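Putative enoyl-CoA hydratase/isomerase (Mycobacterium abscessus, PDB 3RSI) belongs to the enoyl-CoA hydratase/isomerase (crotonase) family and probably acts as a hydro-lyase or isomerase on acyl-CoA substrates in lipid metabolism. Local coordinates at the interface of chains A and B. Residues are numbered along the deposited sequence; one frame, centred on the assembly and turned at random. Chains: chain A/B, Putative enoyl-CoA hydratase/isomerase.

Contact 1: the interface of chains A and B. Residues chain A 211, 215, 241; chain B 140, 143-145, 151, 167-168.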
# COMPACT_ATOMS: atom_id res chain seq x y z
N ALA A 211 9.79 6.47 -23.33
CA ALA A 211 8.78 6.79 -22.32
C ALA A 211 8.54 5.64 -21.31
O ALA A 211 8.50 5.86 -20.10
CB ALA A 211 7.47 7.20 -22.99
N ALA A 215 9.77 5.93 -17.49
CA ALA A 215 8.64 5.81 -16.56
C ALA A 215 8.97 4.75 -15.52
O ALA A 215 8.88 5.02 -14.32
CB ALA A 215 7.34 5.44 -17.30
N VAL A 241 11.96 12.72 -22.06
CA VAL A 241 10.77 12.19 -22.71
C VAL A 241 10.01 13.32 -23.38
O VAL A 241 9.63 13.20 -24.56
CB VAL A 241 9.84 11.46 -21.73
CG1 VAL A 241 8.54 11.04 -22.44
CG2 VAL A 241 10.57 10.27 -21.11
N VAL B 140 2.09 7.07 -21.97
CA VAL B 140 3.07 6.26 -22.72
C VAL B 140 2.63 5.82 -24.10
O VAL B 140 3.47 5.64 -24.99
CB VAL B 140 3.59 5.02 -21.92
CG1 VAL B 140 4.38 5.50 -20.65
CG2 VAL B 140 2.46 4.02 -21.57
N GLY B 143 3.91 8.40 -26.28
CA GLY B 143 5.33 8.73 -26.14
C GLY B 143 5.59 9.80 -25.10
O GLY B 143 6.62 10.47 -25.15
N LEU B 144 4.66 9.96 -24.15
CA LEU B 144 4.82 10.85 -23.00
C LEU B 144 4.85 10.03 -21.72
O LEU B 144 4.62 8.82 -21.76
CB LEU B 144 3.65 11.85 -22.92
CG LEU B 144 3.54 12.90 -24.04
CD1 LEU B 144 2.22 13.70 -23.94
CD2 LEU B 144 4.74 13.84 -23.99
N VAL B 145 5.13 10.68 -20.58
CA VAL B 145 4.97 10.03 -19.28
C VAL B 145 4.06 10.84 -18.35
O VAL B 145 3.97 12.05 -18.49
CB VAL B 145 6.33 9.78 -18.61
CG1 VAL B 145 7.15 8.70 -19.40
CG2 VAL B 145 7.10 11.08 -18.41
N MET B 151 4.32 9.00 -11.10
CA MET B 151 5.40 8.01 -11.02
C MET B 151 5.98 7.93 -9.61
O MET B 151 6.32 6.86 -9.16
CB MET B 151 6.46 8.28 -12.09
CG MET B 151 5.88 8.10 -13.50
SD MET B 151 7.01 8.40 -14.87
CE MET B 151 7.08 10.18 -14.85
N ILE B 167 0.70 2.67 -15.61
CA ILE B 167 1.65 3.62 -16.19
C ILE B 167 2.38 3.05 -17.39
O ILE B 167 2.53 3.74 -18.39
CB ILE B 167 2.66 4.10 -15.12
CG1 ILE B 167 1.89 4.92 -14.06
CG2 ILE B 167 3.77 4.95 -15.75
CD1 ILE B 167 2.73 5.36 -12.87
N LEU B 168 2.81 1.80 -17.30
CA LEU B 168 3.56 1.19 -18.40
C LEU B 168 2.66 0.74 -19.57
O LEU B 168 3.12 0.76 -20.70
CB LEU B 168 4.43 0.03 -17.89
CG LEU B 168 5.40 0.37 -16.76
CD1 LEU B 168 6.20 -0.88 -16.41
CD2 LEU B 168 6.34 1.58 -17.09
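With CG1 anti to its own carbonyl carbon (chi1 -68°), B:Val145 aims that methyl at the backbone of A:Ala211, while A:Val241 sets CG1 anti to its backbone N (chi1 175°), which points it at the loop of B:Gly143 and B:Leu144. The patch belongs to a subunit contact of a crotonase-family protein, in which C-terminal helices 209-222 and 227-242 of chain A lie against a loop and helices of chain B. Small residues suit the helix 209-222 here, because a methyl side chain lets the partner come close to the main chain. B:Val145 CG1 sits 3.8 Å from A:Ala211 CA and also touches A:Ala215 CB, at 3.9 Å. A:Ala211 CB meets the backbone of chain B, 3.5 Å from B:Leu144 O. One turn along helix 209-222, at A:Ala215, B:Met151 brings its sulfur to the helix backbone, SD lying 3.5 Å from A:Ala215 CA. A flexible, unbranched thioether is well fitted to following such a surface. The A:Ala215 methyl is met as well by B:Ile167 CG2 at 3.9 Å and B:Leu168 CD2 at 4.0 Å, both from helix 160-169. At the other end, A:Val241 CG1 rests 3.8 Å from B:Leu144 CA and 3.4 Å from B:Gly143 O, where the loop turns with a positive phi (73°), a backbone shape that glycine takes easily.

Contact 2: the interface of chains A and B. Residues chain A 219, 222-224, 230; chain B 151-152, 155-156.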
# COMPACT_ATOMS: atom_id res chain seq x y z
N ILE A 219 9.49 5.52 -11.55
CA ILE A 219 8.66 4.81 -10.58
C ILE A 219 9.57 4.15 -9.54
O ILE A 219 9.39 4.35 -8.35
CB ILE A 219 7.73 3.78 -11.25
CG1 ILE A 219 6.73 4.47 -12.16
CG2 ILE A 219 6.98 2.95 -10.19
CD1 ILE A 219 6.12 3.57 -13.24
N SER A 222 12.31 6.84 -7.59
CA SER A 222 11.63 7.74 -6.65
C SER A 222 11.21 7.00 -5.38
O SER A 222 11.19 7.58 -4.29
CB SER A 222 10.44 8.43 -7.34
OG SER A 222 9.39 7.53 -7.68
N GLY A 223 10.93 5.70 -5.50
CA GLY A 223 10.61 4.86 -4.37
C GLY A 223 9.58 5.53 -3.46
O GLY A 223 8.64 6.15 -3.94
N TRP A 224 9.82 5.42 -2.15
CA TRP A 224 8.95 6.02 -1.14
C TRP A 224 9.72 7.13 -0.39
O TRP A 224 9.45 7.43 0.80
CB TRP A 224 8.48 4.93 -0.17
CG TRP A 224 7.42 4.03 -0.75
CD1 TRP A 224 6.08 4.09 -0.50
CD2 TRP A 224 7.59 2.94 -1.69
NE1 TRP A 224 5.41 3.10 -1.19
CE2 TRP A 224 6.31 2.38 -1.92
CE3 TRP A 224 8.70 2.37 -2.32
CZ2 TRP A 224 6.12 1.30 -2.77
CZ3 TRP A 224 8.50 1.28 -3.18
CH2 TRP A 224 7.22 0.77 -3.39
N ALA A 230 11.90 12.88 -4.41
CA ALA A 230 11.26 11.96 -5.34
C ALA A 230 10.77 12.67 -6.61
O ALA A 230 10.98 12.19 -7.73
CB ALA A 230 10.09 11.25 -4.65
N MET B 151 4.32 9.00 -11.10
CA MET B 151 5.40 8.01 -11.02
C MET B 151 5.98 7.93 -9.61
O MET B 151 6.32 6.86 -9.16
CB MET B 151 6.46 8.28 -12.09
CG MET B 151 5.88 8.10 -13.50
SD MET B 151 7.01 8.40 -14.87
CE MET B 151 7.08 10.18 -14.85
N VAL B 152 6.03 9.06 -8.91
CA VAL B 152 6.34 9.10 -7.47
C VAL B 152 5.22 8.47 -6.63
O VAL B 152 5.47 7.59 -5.80
CB VAL B 152 6.55 10.56 -7.03
CG1 VAL B 152 6.62 10.69 -5.49
CG2 VAL B 152 7.81 11.16 -7.69
N LYS B 155 2.17 4.25 -6.91
CA LYS B 155 2.57 3.03 -6.19
C LYS B 155 2.53 3.20 -4.69
O LYS B 155 2.53 2.21 -3.99
CB LYS B 155 3.99 2.57 -6.57
CG LYS B 155 5.08 3.59 -6.20
CD LYS B 155 6.45 3.06 -6.33
CE LYS B 155 7.46 4.03 -5.71
NZ LYS B 155 7.58 5.34 -6.45
N ARG B 156 2.53 4.44 -4.19
CA ARG B 156 2.42 4.65 -2.75
C ARG B 156 0.98 4.50 -2.26
O ARG B 156 0.75 4.32 -1.06
CB ARG B 156 2.91 6.04 -2.35
CG ARG B 156 4.34 6.30 -2.76
CD ARG B 156 4.77 7.67 -2.36
NE ARG B 156 6.10 7.96 -2.89
CZ ARG B 156 6.97 8.80 -2.34
NH1 ARG B 156 6.69 9.48 -1.22
NH2 ARG B 156 8.15 8.92 -2.91
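A:Trp224 and B:Lys155 form the apolar centre, the lysine methylene CE lying over one face of the indole, 3.8 Å from the centroid of the six-membered ring. A broad aromatic face suits the greasy stem of a lysine, and the nearby CD also touches A:Ile219 CG2. The other branch of A:Ile219, CG1, packs against B:Met151 CB at 3.8 Å, the two side chains crossing at about a right angle. B:Val152 CG1 meets the A:Ala230 methyl CB at 3.6 Å, and its CG2 leans on A:Ser222 CB. The lysine chain is extended through chi2 and chi3 and bent at chi4 (-67°), which carries NZ off the ring toward carbonyls. B:Lys155 NZ donates to A:Ile219 O at 2.8 Å, in the carbonyl plane and on a lone pair. B:Lys155 NZ also donates to A:Gly223 O at 2.8 Å, tilted 27° from the plane of that carbonyl. Within its own chain, B:Lys155 NZ bonds B:Val152 O at 3.2 Å. An ammonium group fits this site, since it can serve several acceptors together and may offset the negative end of helix 209-222. Farther out, the methylene B:Arg156 CG meets A:Trp224 CD1 at 3.6 Å. One face of the B:Arg156 guanidinium lies over A:Trp224 CA and the opposite face meets B:Val152 CG1, while NE and NH2 make weak hydrogen bonds to A:Gly223 O. The site thus pairs helix 150-157 of chain B with the C-terminal end of helix 209-222, the loop after it and the start of helix 227-242 in chain A.

Contact 3: the interface of chains A and B. Residues chain A 122, 124-125, 216, 219-220, 224; chain B 160, 164.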
# COMPACT_ATOMS: atom_id res chain seq x y z
N GLN A 122 8.18 -10.10 -6.82
CA GLN A 122 8.09 -8.71 -6.36
C GLN A 122 8.90 -7.74 -7.20
O GLN A 122 8.71 -6.53 -7.10
CB GLN A 122 8.49 -8.63 -4.88
CG GLN A 122 7.46 -9.33 -3.98
CD GLN A 122 8.03 -9.70 -2.64
OE1 GLN A 122 8.28 -8.82 -1.81
NE2 GLN A 122 8.25 -10.99 -2.42
N THR A 124 8.90 -8.22 -10.62
CA THR A 124 8.15 -8.13 -11.86
C THR A 124 7.21 -6.94 -11.76
O THR A 124 6.79 -6.56 -10.65
CB THR A 124 7.38 -9.43 -12.18
OG1 THR A 124 6.27 -9.58 -11.27
CG2 THR A 124 8.31 -10.63 -12.10
N ASP A 125 6.87 -6.36 -12.90
CA ASP A 125 6.05 -5.16 -12.96
C ASP A 125 4.56 -5.43 -13.04
O ASP A 125 3.77 -4.80 -12.34
CB ASP A 125 6.47 -4.32 -14.16
CG ASP A 125 7.93 -3.96 -14.11
OD1 ASP A 125 8.32 -3.33 -13.12
OD2 ASP A 125 8.69 -4.29 -15.07
N LYS A 216 9.38 3.57 -15.97
CA LYS A 216 9.79 2.54 -15.01
C LYS A 216 10.92 3.01 -14.11
O LYS A 216 10.85 2.83 -12.89
CB LYS A 216 10.16 1.23 -15.68
CG LYS A 216 10.53 0.18 -14.65
CD LYS A 216 10.69 -1.21 -15.23
CE LYS A 216 11.07 -2.21 -14.13
NZ LYS A 216 11.10 -3.63 -14.63
N ILE A 219 9.49 5.52 -11.55
CA ILE A 219 8.66 4.81 -10.58
C ILE A 219 9.57 4.15 -9.54
O ILE A 219 9.39 4.35 -8.35
CB ILE A 219 7.73 3.78 -11.25
CG1 ILE A 219 6.73 4.47 -12.16
CG2 ILE A 219 6.98 2.95 -10.19
CD1 ILE A 219 6.12 3.57 -13.24
N VAL A 220 10.56 3.39 -10.00
CA VAL A 220 11.42 2.64 -9.08
C VAL A 220 12.33 3.58 -8.30
O VAL A 220 12.35 3.52 -7.07
CB VAL A 220 12.24 1.53 -9.82
CG1 VAL A 220 13.20 0.81 -8.86
CG2 VAL A 220 11.27 0.53 -10.44
N TRP A 224 9.82 5.42 -2.15
CA TRP A 224 8.95 6.02 -1.14
C TRP A 224 9.72 7.13 -0.39
O TRP A 224 9.45 7.43 0.80
CB TRP A 224 8.48 4.93 -0.17
CG TRP A 224 7.42 4.03 -0.75
CD1 TRP A 224 6.08 4.09 -0.50
CD2 TRP A 224 7.59 2.94 -1.69
NE1 TRP A 224 5.41 3.10 -1.19
CE2 TRP A 224 6.31 2.38 -1.92
CE3 TRP A 224 8.70 2.37 -2.32
CZ2 TRP A 224 6.12 1.30 -2.77
CZ3 TRP A 224 8.50 1.28 -3.18
CH2 TRP A 224 7.22 0.77 -3.39
N TYR B 160 1.48 -1.81 -5.87
CA TYR B 160 2.59 -1.64 -6.80
C TYR B 160 2.33 -2.20 -8.18
O TYR B 160 2.53 -1.52 -9.16
CB TYR B 160 3.79 -2.34 -6.20
CG TYR B 160 5.08 -2.22 -6.95
CD1 TYR B 160 5.96 -1.16 -6.69
CD2 TYR B 160 5.48 -3.19 -7.85
CE1 TYR B 160 7.19 -1.07 -7.33
CE2 TYR B 160 6.71 -3.11 -8.50
CZ TYR B 160 7.56 -2.04 -8.23
OH TYR B 160 8.78 -1.95 -8.88
N MET B 164 2.16 0.08 -11.55
CA MET B 164 3.09 -0.18 -12.65
C MET B 164 2.35 -0.47 -13.94
O MET B 164 2.70 0.06 -14.99
CB MET B 164 3.96 -1.39 -12.35
CG MET B 164 5.19 -1.07 -11.61
SD MET B 164 6.35 -0.14 -12.61
CE MET B 164 7.75 -0.35 -11.48
O HOH W 1 9.20 -3.74 -10.67
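B:Met164 reaches across to A:Asp125, its CB lying 3.4 Å from the aspartate backbone O. The next atom, CG, is at the rim of one face of the B:Tyr160 ring, a contact within chain B. A bend at chi2 (-69°) then turns the chain, putting SD 3.8 Å from A:Ile219 CD1. The terminal CE settles among branched side chains, 3.6 Å from A:Ile219 CG2 and 3.8 Å from A:Val220 CG2; it also passes near A:Asp125 OD1. A long, pliant methionine suits this place, where it must turn between a polar loop and the apolar flank of helix 209-222. Its neighbour B:Tyr160, from the same helix 160-169, holds its CG anti to the backbone N (chi1 -176°) and extends toward chain A; its side chain and that of A:Trp224 run at about a right angle. Tyrosine serves both needs: ring carbon CD1 meets the indole at CH2, and the hydroxyl reaches the A:Asp125 carboxylate through water. A:Lys216 NZ makes a salt bridge to A:Asp125 OD2 on its syn lone pair, which should steady the carboxylate. The other oxygen, A:Asp125 OD1, binds water 1 at 2.6 Å, and that water, in the plane of the tyrosine ring at its edge, is 2.6 Å from B:Tyr160 OH.

Contacts 2 and 3 are neighbours, their C-alpha centres about 8 Å apart, and they share A:Ile219 and A:Trp224. Contact 1 lies about 14 Å from contact 2, with B:Met151 common to both, and about 13 Å from contact 3. Helix 209-222 of chain A runs through all three; helix 150-157 of chain B serves contacts 1 and 2, and helix 160-169 serves contacts 1 and 3. The patches probably belong to one surface, apolar in contact 1, with direct hydrogen bonds across in contact 2 and a water bridge in contact 3. Repeated, it would join the deposited assembly's three subunits, consistent with the trimers common in this family.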